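Long-range contacts in retinol dehydratase (Spodoptera frugiperda, PDB 1X8L), which probably works as a sulfotransferase-family enzyme that dehydrates retinol, and here binds 4-oxoretinol together with the inactive cofactor adenosine-3'-5'-diphosphate: residues 103-108 and 160-165; 165-170 and 232-237; 44-49 and 221-226. The protein carries 2 engineered substitutions. All blocks are in the same frame, centred on the assembly; numbering follows the deposited sequence.

In the fold
The three contacts lie close together, with centres about 14 to 15 Å apart. Contact 1 is nearest the centre of the chain and joins two neighbouring strands of the five-stranded parallel sheet. Contact 2 follows it in series and shares L165, where strand 160-163 has run into a loop. Contact 3 joins edge strand 43-46 of the small antiparallel sheet to the loop before helix 227-235. Segment 232-237 of contact 2 begins in that helix. Along the chain, contact 1 is nested inside the loop closed by contact 3, while contacts 2 and 3 cross. L224 packs on H164 and P166, so 221-226 lies against the loop after strand 160-163, where H164 lines the 4-oxoretinol pocket.

Contact 1 of 3, residues 103-108 and 160-165; sequences YIYLDG and FVKTHL. With OXR (4-oxoretinol), chain E.
D107 OD1 is gripped by two donors from 160-165. T163 OG1 donates to D107 OD1 at 2.7 Å, from above the carboxylate plane. H164 N reaches D107 OD1 at 2.9 Å on the syn side, from the same face. D107 lies in a type I turn, Y105 to G108, after edge strand 104-105 of the parallel sheet of the sulfotransferase fold. Its CG stands between the backbone N and the carbonyl carbon (chi1 52°), which brings the carboxylate back to 163-164. T163 OG1 also accepts from L165 N, an ST turn. Parallel pairing with strand 160-163 uses I104 N to F160 O, K162 N to I104 O and L106 N to K162 O. F160 CB sits over the centre of the Y103 ring, 3.6 Å from its centroid, while Y103 OH bonds to Q80 O. Y105 and K162 share one face of the sheet. K162 runs extended, and its CE lies 3.8 Å from the Y105 centroid. NZ stands over the same ring face, a cation-pi contact, and G108 CA covers the opposite one. These side chains lead to 4-oxoretinol. H164 ND1 bonds to S70 O, which probably steadies the ring, and H164 NE2 meets the ligand's O1 at 2.9 Å. K162 NZ donates to that same O1 at 2.6 Å, and the ligand's O1 makes a weak bond of 3.5 Å to Y105 OH.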
loop_
_atom_site.group_PDB
_atom_site.type_symbol
_atom_site.label_atom_id
_atom_site.label_comp_id
_atom_site.label_asym_id
_atom_site.label_seq_id
_atom_site.Cartn_x
_atom_site.Cartn_y
_atom_site.Cartn_z
ATOM N N TYR A 103 38.294 -6.237 -1.155
ATOM C CA TYR A 103 37.377 -7.342 -0.960
ATOM C C TYR A 103 36.556 -7.533 -2.198
ATOM O O TYR A 103 36.206 -6.571 -2.891
ATOM C CB TYR A 103 36.390 -7.032 0.177
ATOM C CG TYR A 103 36.934 -7.311 1.535
ATOM C CD1 TYR A 103 37.909 -6.485 2.076
ATOM C CD2 TYR A 103 36.472 -8.406 2.297
ATOM C CE1 TYR A 103 38.449 -6.746 3.319
ATOM C CE2 TYR A 103 36.990 -8.663 3.568
ATOM C CZ TYR A 103 37.989 -7.819 4.075
ATOM O OH TYR A 103 38.570 -8.022 5.321
ATOM N N ILE A 104 36.206 -8.783 -2.445
ATOM C CA ILE A 104 35.240 -9.111 -3.442
ATOM C C ILE A 104 33.882 -9.160 -2.753
ATOM O O ILE A 104 33.739 -9.850 -1.757
ATOM C CB ILE A 104 35.547 -10.485 -4.066
ATOM C CG1 ILE A 104 36.993 -10.518 -4.611
ATOM C CG2 ILE A 104 34.485 -10.823 -5.137
ATOM C CD1 ILE A 104 37.125 -10.107 -6.059
ATOM N N TYR A 105 32.898 -8.465 -3.320
ATOM C CA TYR A 105 31.544 -8.423 -2.795
ATOM C C TYR A 105 30.758 -9.497 -3.516
ATOM O O TYR A 105 30.275 -9.276 -4.613
ATOM C CB TYR A 105 30.921 -7.025 -3.019
ATOM C CG TYR A 105 29.551 -6.768 -2.376
ATOM C CD1 TYR A 105 28.963 -5.521 -2.481
ATOM C CD2 TYR A 105 28.849 -7.759 -1.661
ATOM C CE1 TYR A 105 27.733 -5.259 -1.923
ATOM C CE2 TYR A 105 27.595 -7.502 -1.109
ATOM C CZ TYR A 105 27.046 -6.245 -1.249
ATOM O OH TYR A 105 25.827 -5.914 -0.689
ATOM N N LEU A 106 30.661 -10.680 -2.900
ATOM C CA LEU A 106 30.140 -11.872 -3.588
ATOM C C LEU A 106 28.749 -11.660 -4.192
ATOM O O LEU A 106 28.508 -12.075 -5.319
ATOM C CB LEU A 106 30.128 -13.073 -2.633
ATOM C CG LEU A 106 29.657 -14.437 -3.163
ATOM C CD1 LEU A 106 30.434 -14.873 -4.409
ATOM C CD2 LEU A 106 29.747 -15.493 -2.063
ATOM N N ASP A 107 27.857 -10.996 -3.449
ATOM C CA ASP A 107 26.451 -10.855 -3.831
ATOM C C ASP A 107 26.065 -9.421 -4.221
ATOM O O ASP A 107 24.880 -9.108 -4.331
ATOM C CB ASP A 107 25.498 -11.408 -2.730
ATOM C CG ASP A 107 25.788 -10.841 -1.339
ATOM O OD1 ASP A 107 26.932 -11.064 -0.812
ATOM O OD2 ASP A 107 24.937 -10.192 -0.677
ATOM N N GLY A 108 27.054 -8.571 -4.485
ATOM C CA GLY A 108 26.816 -7.179 -4.882
ATOM C C GLY A 108 26.121 -7.005 -6.223
ATOM O O GLY A 108 25.344 -6.076 -6.421
ATOM N N PHE A 160 39.999 -11.937 -0.016
ATOM C CA PHE A 160 39.176 -11.384 1.057
ATOM C C PHE A 160 37.751 -11.228 0.543
ATOM O O PHE A 160 37.525 -10.478 -0.390
ATOM C CB PHE A 160 39.731 -10.021 1.500
ATOM C CG PHE A 160 41.045 -10.112 2.238
ATOM C CD1 PHE A 160 42.253 -10.124 1.542
ATOM C CD2 PHE A 160 41.070 -10.211 3.611
ATOM C CE1 PHE A 160 43.447 -10.218 2.226
ATOM C CE2 PHE A 160 42.263 -10.291 4.304
ATOM C CZ PHE A 160 43.454 -10.314 3.604
ATOM N N VAL A 161 36.796 -11.939 1.127
ATOM C CA VAL A 161 35.451 -11.948 0.568
ATOM C C VAL A 161 34.435 -11.297 1.496
ATOM O O VAL A 161 34.443 -11.575 2.679
ATOM C CB VAL A 161 34.993 -13.386 0.229
ATOM C CG1 VAL A 161 33.681 -13.368 -0.516
ATOM C CG2 VAL A 161 36.056 -14.089 -0.585
ATOM N N LYS A 162 33.556 -10.459 0.931
ATOM C CA LYS A 162 32.401 -9.883 1.638
ATOM C C LYS A 162 31.089 -10.393 1.067
ATOM O O LYS A 162 30.880 -10.372 -0.143
ATOM C CB LYS A 162 32.417 -8.341 1.530
ATOM C CG LYS A 162 31.132 -7.604 2.016
ATOM C CD LYS A 162 31.088 -6.183 1.433
ATOM C CE LYS A 162 29.738 -5.546 1.585
ATOM N NZ LYS A 162 29.824 -4.087 1.378
ATOM N N THR A 163 30.183 -10.821 1.940
ATOM C CA THR A 163 28.882 -11.293 1.495
ATOM C C THR A 163 27.795 -11.064 2.547
ATOM O O THR A 163 28.014 -11.182 3.718
ATOM C CB THR A 163 28.987 -12.782 1.104
ATOM O OG1 THR A 163 27.793 -13.221 0.465
ATOM C CG2 THR A 163 29.108 -13.665 2.326
ATOM N N HIS A 164 26.609 -10.732 2.097
ATOM C CA HIS A 164 25.438 -10.803 2.940
ATOM C C HIS A 164 24.607 -12.080 2.726
ATOM O O HIS A 164 23.501 -12.178 3.209
ATOM C CB HIS A 164 24.606 -9.546 2.718
ATOM C CG HIS A 164 25.368 -8.320 3.058
ATOM N ND1 HIS A 164 25.969 -8.149 4.292
ATOM C CD2 HIS A 164 25.709 -7.244 2.313
ATOM C CE1 HIS A 164 26.616 -6.999 4.292
ATOM N NE2 HIS A 164 26.459 -6.423 3.114
ATOM N N LEU A 165 25.157 -13.054 2.018
ATOM C CA LEU A 165 24.436 -14.303 1.789
ATOM C C LEU A 165 24.409 -15.179 3.033
ATOM O O LEU A 165 25.426 -15.287 3.753
ATOM C CB LEU A 165 25.102 -15.098 0.658
ATOM C CG LEU A 165 25.132 -14.484 -0.723
ATOM C CD1 LEU A 165 25.989 -15.360 -1.612
ATOM C CD2 LEU A 165 23.743 -14.363 -1.268
HETATM O O2 OXR E . 20.506 2.503 -8.336
HETATM C C4 OXR E . 21.562 2.013 -8.692
HETATM C C3 OXR E . 21.839 2.046 -10.160
HETATM C C2 OXR E . 23.156 1.430 -10.590
HETATM C C1 OXR E . 24.099 0.816 -9.544
HETATM C C17 OXR E . 25.431 1.567 -9.622
HETATM C C16 OXR E . 24.275 -0.683 -9.859
HETATM C C5 OXR E . 22.479 1.423 -7.722
HETATM C C18 OXR E . 22.012 1.492 -6.300
HETATM C C6 OXR E . 23.653 0.860 -8.092
HETATM C C7 OXR E . 24.669 0.234 -7.185
HETATM C C8 OXR E . 24.565 -0.056 -5.892
HETATM C C9 OXR E . 25.677 -0.676 -5.121
HETATM C C19 OXR E . 27.038 -1.020 -5.685
HETATM C C10 OXR E . 25.401 -0.878 -3.826
HETATM C C11 OXR E . 26.344 -1.410 -2.869
HETATM C C12 OXR E . 25.941 -1.402 -1.600
HETATM C C13 OXR E . 26.790 -1.900 -0.512
HETATM C C20 OXR E . 28.254 -2.186 -0.738
HETATM C C14 OXR E . 26.232 -2.074 0.692
HETATM C C15 OXR E . 27.010 -2.606 1.894
HETATM O O1 OXR E . 27.266 -4.008 1.829
#

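Contact 2 of 3, residues 165-170 and 232-237; sequences LPLSLM and KEAWAK
P166 comes first, its CB packed 3.7 Å from E233 OE1 on helix 227-235. L167 opens a short 3-10 segment, 167-169. L167 N is 3.0 Å from E233 OE1, but the angle is too poor for a hydrogen bond. L167 CD1 touches the helix backbone, 3.5 Å from E233 O and 3.7 Å from A234 CA. K237 CG is a more distant neighbour of the same methyl. S168 makes the polar contact. S168 N donates to E233 OE1 at 2.7 Å, and S168 OG donates to E233 OE2, also at 2.7 Å. Both bonds come in on the syn sides, each somewhat out of the carboxylate plane. S168 OG lies between its own N and carbonyl carbon (chi1 56°), which turns it to the carboxylate that its amide meets. The two bonds limit how far that carboxylate can turn. E233 OE2 has further partners in K41, a salt bridge, and Y43 OH. L167 and A234 both touch M243, and L167 also touches M180. The arrangement is packing of the alpha/beta sulfotransferase fold: the loop after strand 160-163 meets a helix that lies against strands 179-184 and 243-247 of the parallel sheet.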
loop_
_atom_site.group_PDB
_atom_site.type_symbol
_atom_site.label_atom_id
_atom_site.label_comp_id
_atom_site.label_asym_id
_atom_site.label_seq_id
_atom_site.Cartn_x
_atom_site.Cartn_y
_atom_site.Cartn_z
ATOM N N LEU A 165 25.157 -13.054 2.018
ATOM C CA LEU A 165 24.436 -14.303 1.789
ATOM C C LEU A 165 24.409 -15.179 3.033
ATOM O O LEU A 165 25.426 -15.287 3.753
ATOM C CB LEU A 165 25.102 -15.098 0.658
ATOM C CG LEU A 165 25.132 -14.484 -0.723
ATOM C CD1 LEU A 165 25.989 -15.360 -1.612
ATOM C CD2 LEU A 165 23.743 -14.363 -1.268
ATOM N N PRO A 166 23.276 -15.815 3.297
ATOM C CA PRO A 166 23.221 -16.823 4.359
ATOM C C PRO A 166 24.032 -18.067 4.018
ATOM O O PRO A 166 24.316 -18.377 2.826
ATOM C CB PRO A 166 21.728 -17.160 4.447
ATOM C CG PRO A 166 21.153 -16.788 3.144
ATOM C CD PRO A 166 21.970 -15.671 2.614
ATOM N N LEU A 167 24.416 -18.789 5.068
ATOM C CA LEU A 167 25.303 -19.932 4.923
ATOM C C LEU A 167 24.693 -20.991 4.010
ATOM O O LEU A 167 25.377 -21.629 3.248
ATOM C CB LEU A 167 25.647 -20.533 6.273
ATOM C CG LEU A 167 26.682 -19.765 7.094
ATOM C CD1 LEU A 167 26.806 -20.465 8.454
ATOM C CD2 LEU A 167 28.045 -19.724 6.369
ATOM N N SER A 168 23.384 -21.112 4.034
ATOM C CA SER A 168 22.712 -22.137 3.251
ATOM C C SER A 168 22.749 -21.924 1.730
ATOM O O SER A 168 22.403 -22.836 0.975
ATOM C CB SER A 168 21.266 -22.227 3.701
ATOM O OG SER A 168 20.659 -20.965 3.589
ATOM N N LEU A 169 23.145 -20.735 1.276
ATOM C CA LEU A 169 23.270 -20.447 -0.152
ATOM C C LEU A 169 24.698 -20.555 -0.660
ATOM O O LEU A 169 24.940 -20.466 -1.875
ATOM C CB LEU A 169 22.676 -19.083 -0.486
ATOM C CG LEU A 169 21.154 -18.934 -0.330
ATOM C CD1 LEU A 169 20.726 -17.500 -0.713
ATOM C CD2 LEU A 169 20.366 -19.932 -1.145
ATOM N N MET A 170 25.641 -20.780 0.249
ATOM C CA MET A 170 27.040 -21.038 -0.124
ATOM C C MET A 170 27.402 -22.525 0.046
ATOM O O MET A 170 26.589 -23.313 0.519
ATOM C CB MET A 170 27.933 -20.087 0.679
ATOM C CG MET A 170 27.625 -18.602 0.382
ATOM S SD MET A 170 28.694 -17.404 1.204
ATOM C CE MET A 170 27.923 -17.445 2.931
ATOM N N LYS A 232 20.529 -17.237 12.659
ATOM C CA LYS A 232 20.509 -18.558 13.266
ATOM C C LYS A 232 21.377 -19.576 12.522
ATOM O O LYS A 232 21.882 -20.495 13.140
ATOM C CB LYS A 232 19.075 -19.070 13.415
ATOM C CG LYS A 232 18.317 -18.388 14.573
ATOM C CD LYS A 232 17.026 -19.097 14.857
ATOM C CE LYS A 232 16.126 -18.307 15.772
ATOM N NZ LYS A 232 14.825 -19.010 16.003
ATOM N N GLU A 233 21.580 -19.400 11.223
ATOM C CA GLU A 233 22.437 -20.313 10.462
ATOM C C GLU A 233 23.877 -20.179 10.905
ATOM O O GLU A 233 24.551 -21.169 11.103
ATOM C CB GLU A 233 22.342 -20.057 8.959
ATOM C CG GLU A 233 21.075 -20.603 8.320
ATOM C CD GLU A 233 21.101 -20.458 6.820
ATOM O OE1 GLU A 233 22.198 -20.340 6.297
ATOM O OE2 GLU A 233 20.043 -20.444 6.166
ATOM N N ALA A 234 24.347 -18.951 11.071
ATOM C CA ALA A 234 25.722 -18.721 11.541
ATOM C C ALA A 234 25.926 -19.117 12.990
ATOM O O ALA A 234 26.951 -19.684 13.329
ATOM C CB ALA A 234 26.142 -17.235 11.323
ATOM N N TRP A 235 24.957 -18.746 13.837
ATOM C CA TRP A 235 24.914 -19.074 15.246
ATOM C C TRP A 235 25.098 -20.575 15.465
ATOM O O TRP A 235 25.872 -20.971 16.330
ATOM C CB TRP A 235 23.579 -18.591 15.851
ATOM C CG TRP A 235 23.451 -18.752 17.320
ATOM C CD1 TRP A 235 22.656 -19.650 17.982
ATOM C CD2 TRP A 235 24.128 -17.996 18.340
ATOM N NE1 TRP A 235 22.802 -19.501 19.342
ATOM C CE2 TRP A 235 23.691 -18.485 19.588
ATOM C CE3 TRP A 235 25.071 -16.966 18.323
ATOM C CZ2 TRP A 235 24.176 -17.986 20.809
ATOM C CZ3 TRP A 235 25.525 -16.440 19.545
ATOM C CH2 TRP A 235 25.075 -16.949 20.761
ATOM N N ALA A 236 24.451 -21.392 14.629
ATOM C CA ALA A 236 24.567 -22.849 14.698
ATOM C C ALA A 236 25.975 -23.399 14.356
ATOM O O ALA A 236 26.286 -24.540 14.701
ATOM C CB ALA A 236 23.491 -23.524 13.797
ATOM N N LYS A 237 26.800 -22.592 13.683
ATOM C CA LYS A 237 28.166 -22.990 13.328
ATOM C C LYS A 237 29.262 -22.218 14.100
ATOM O O LYS A 237 30.414 -22.211 13.676
ATOM C CB LYS A 237 28.374 -22.842 11.812
ATOM C CG LYS A 237 27.630 -23.871 10.963
ATOM C CD LYS A 237 28.222 -25.272 11.138
ATOM C CE LYS A 237 27.768 -26.243 10.052
ATOM N NZ LYS A 237 28.619 -27.485 10.049
#

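Contact 3 of 3, residues 44-49 and 221-226; sequences MVYRPY and LYTLTP
A type II beta turn, Y222 to T225, docks on edge strand 43-46 of the three-stranded antiparallel sheet. M44 takes both backbone bonds. M44 N donates to T225 O at 2.9 Å, and L224 N donates to M44 O at 2.7 Å, in the carbonyl plane on a lone pair. The turn is closed from within, since T225 N and T225 OG1 both donate to Y222 O. A cis peptide then joins T225 to P226, the N-cap of helix 227-235. Bends at chi2 (-74°) and chi3 (-76°) fold the end of M44 back, with M44 CE 3.3 Å from L221 O and M44 SD 3.8 Å from L221 CD2. With an alanine here the sulfur and terminal methyl are gone, and L221 CD2 and L221 O would probably border a gap. V45 CG1 meets L224 CD1 at 3.8 Å. Y46 crosses T223 at about a right angle. One water lies 2.8 Å from Y222 OH and 2.6 Å from T223 OG1, and also bonds Y46 OH. T223 OG1 also lies over the centre of the Y222 ring and bonds to Y35 OH, while the Y46 ring stacks on that of Y35. The chemistry implies a join held by the backbone of one residue, with the apolar pairs M44-L221 and V45-L224 packed beside its bonds and three hydroxyls sharing one water.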
loop_
_atom_site.group_PDB
_atom_site.type_symbol
_atom_site.label_atom_id
_atom_site.label_comp_id
_atom_site.label_asym_id
_atom_site.label_seq_id
_atom_site.Cartn_x
_atom_site.Cartn_y
_atom_site.Cartn_z
ATOM N N MET A 44 14.872 -13.509 0.560
ATOM C CA MET A 44 14.647 -12.500 -0.475
ATOM C C MET A 44 15.902 -12.189 -1.276
ATOM O O MET A 44 16.828 -11.601 -0.782
ATOM C CB MET A 44 14.103 -11.215 0.150
ATOM C CG MET A 44 12.763 -11.392 0.886
ATOM S SD MET A 44 11.307 -11.592 -0.218
ATOM C CE MET A 44 11.094 -9.964 -0.747
ATOM N N VAL A 45 15.941 -12.578 -2.530
ATOM C CA VAL A 45 17.039 -12.200 -3.410
ATOM C C VAL A 45 16.509 -11.387 -4.574
ATOM O O VAL A 45 15.386 -11.598 -5.024
ATOM C CB VAL A 45 17.806 -13.416 -3.902
ATOM C CG1 VAL A 45 18.359 -14.240 -2.692
ATOM C CG2 VAL A 45 16.969 -14.277 -4.810
ATOM N N TYR A 46 17.300 -10.431 -5.045
ATOM C CA TYR A 46 16.916 -9.719 -6.240
ATOM C C TYR A 46 17.010 -10.721 -7.393
ATOM O O TYR A 46 17.918 -11.557 -7.419
ATOM C CB TYR A 46 17.800 -8.492 -6.503
ATOM C CG TYR A 46 17.600 -7.273 -5.566
ATOM C CD1 TYR A 46 18.542 -6.971 -4.591
ATOM C CD2 TYR A 46 16.508 -6.394 -5.704
ATOM C CE1 TYR A 46 18.407 -5.874 -3.757
ATOM C CE2 TYR A 46 16.366 -5.282 -4.853
ATOM C CZ TYR A 46 17.358 -5.023 -3.897
ATOM O OH TYR A 46 17.300 -3.944 -3.048
ATOM N N ARG A 47 16.102 -10.624 -8.349
ATOM C CA ARG A 47 15.975 -11.645 -9.406
ATOM C C ARG A 47 17.290 -12.059 -10.106
ATOM O O ARG A 47 17.541 -13.247 -10.275
ATOM C CB ARG A 47 14.961 -11.209 -10.438
ATOM C CG ARG A 47 14.725 -12.214 -11.517
ATOM C CD ARG A 47 13.612 -11.822 -12.438
ATOM N NE ARG A 47 12.493 -12.713 -12.254
ATOM C CZ ARG A 47 11.478 -12.507 -11.423
ATOM N NH1 ARG A 47 11.380 -11.411 -10.677
ATOM N NH2 ARG A 47 10.552 -13.405 -11.341
ATOM N N PRO A 48 18.129 -11.103 -10.478
ATOM C CA PRO A 48 19.389 -11.444 -11.137
ATOM C C PRO A 48 20.271 -12.412 -10.341
ATOM O O PRO A 48 21.142 -13.028 -10.930
ATOM C CB PRO A 48 20.061 -10.077 -11.356
ATOM C CG PRO A 48 18.953 -9.108 -11.347
ATOM C CD PRO A 48 17.975 -9.642 -10.326
ATOM N N TYR A 49 20.048 -12.580 -9.048
ATOM C CA TYR A 49 20.800 -13.562 -8.280
ATOM C C TYR A 49 20.684 -14.996 -8.831
ATOM O O TYR A 49 21.607 -15.788 -8.653
ATOM C CB TYR A 49 20.388 -13.565 -6.779
ATOM C CG TYR A 49 21.246 -14.495 -5.964
ATOM C CD1 TYR A 49 22.497 -14.090 -5.530
ATOM C CD2 TYR A 49 20.828 -15.803 -5.662
ATOM C CE1 TYR A 49 23.307 -14.921 -4.803
ATOM C CE2 TYR A 49 21.643 -16.664 -4.941
ATOM C CZ TYR A 49 22.898 -16.210 -4.524
ATOM O OH TYR A 49 23.761 -17.010 -3.818
ATOM N N LEU A 221 10.449 -9.436 4.113
ATOM C CA LEU A 221 10.232 -8.984 2.741
ATOM C C LEU A 221 11.234 -7.944 2.236
ATOM O O LEU A 221 11.033 -7.321 1.182
ATOM C CB LEU A 221 8.793 -8.495 2.592
ATOM C CG LEU A 221 7.823 -9.666 2.704
ATOM C CD1 LEU A 221 6.402 -9.195 2.845
ATOM C CD2 LEU A 221 8.014 -10.615 1.481
ATOM N N TYR A 222 12.339 -7.773 2.964
ATOM C CA TYR A 222 13.433 -6.971 2.457
ATOM C C TYR A 222 14.616 -7.916 2.146
ATOM O O TYR A 222 14.640 -9.067 2.595
ATOM C CB TYR A 222 13.826 -5.866 3.450
ATOM C CG TYR A 222 14.814 -4.860 2.843
ATOM C CD1 TYR A 222 14.451 -4.061 1.771
ATOM C CD2 TYR A 222 16.101 -4.742 3.331
ATOM C CE1 TYR A 222 15.351 -3.160 1.212
ATOM C CE2 TYR A 222 17.010 -3.863 2.770
ATOM C CZ TYR A 222 16.628 -3.067 1.703
ATOM O OH TYR A 222 17.536 -2.200 1.120
ATOM N N THR A 223 15.549 -7.384 1.363
ATOM C CA THR A 223 16.730 -8.051 0.863
ATOM C C THR A 223 17.400 -8.971 1.871
ATOM O O THR A 223 17.854 -8.523 2.915
ATOM C CB THR A 223 17.754 -6.981 0.433
ATOM O OG1 THR A 223 17.183 -6.096 -0.538
ATOM C CG2 THR A 223 18.946 -7.612 -0.236
ATOM N N LEU A 224 17.383 -10.261 1.544
ATOM C CA LEU A 224 18.125 -11.311 2.225
ATOM C C LEU A 224 17.609 -11.619 3.646
ATOM O O LEU A 224 18.309 -12.293 4.417
ATOM C CB LEU A 224 19.626 -10.993 2.235
ATOM C CG LEU A 224 20.597 -11.684 1.281
ATOM C CD1 LEU A 224 20.025 -12.870 0.404
ATOM C CD2 LEU A 224 21.240 -10.678 0.433
ATOM N N THR A 225 16.413 -11.134 3.984
ATOM C CA THR A 225 15.662 -11.649 5.148
ATOM C C THR A 225 14.965 -12.946 4.678
ATOM O O THR A 225 14.989 -13.192 3.490
ATOM C CB THR A 225 14.654 -10.605 5.695
ATOM O OG1 THR A 225 13.640 -10.298 4.723
ATOM C CG2 THR A 225 15.357 -9.275 6.000
ATOM N N PRO A 226 14.340 -13.763 5.543
ATOM C CA PRO A 226 14.128 -13.494 6.980
ATOM C C PRO A 226 15.395 -13.240 7.842
ATOM O O PRO A 226 16.375 -14.017 7.839
ATOM C CB PRO A 226 13.359 -14.741 7.469
ATOM C CG PRO A 226 12.637 -15.294 6.202
ATOM C CD PRO A 226 13.663 -15.002 5.097
HETATM O O HOH W 1 18.544 -3.872 -0.884
#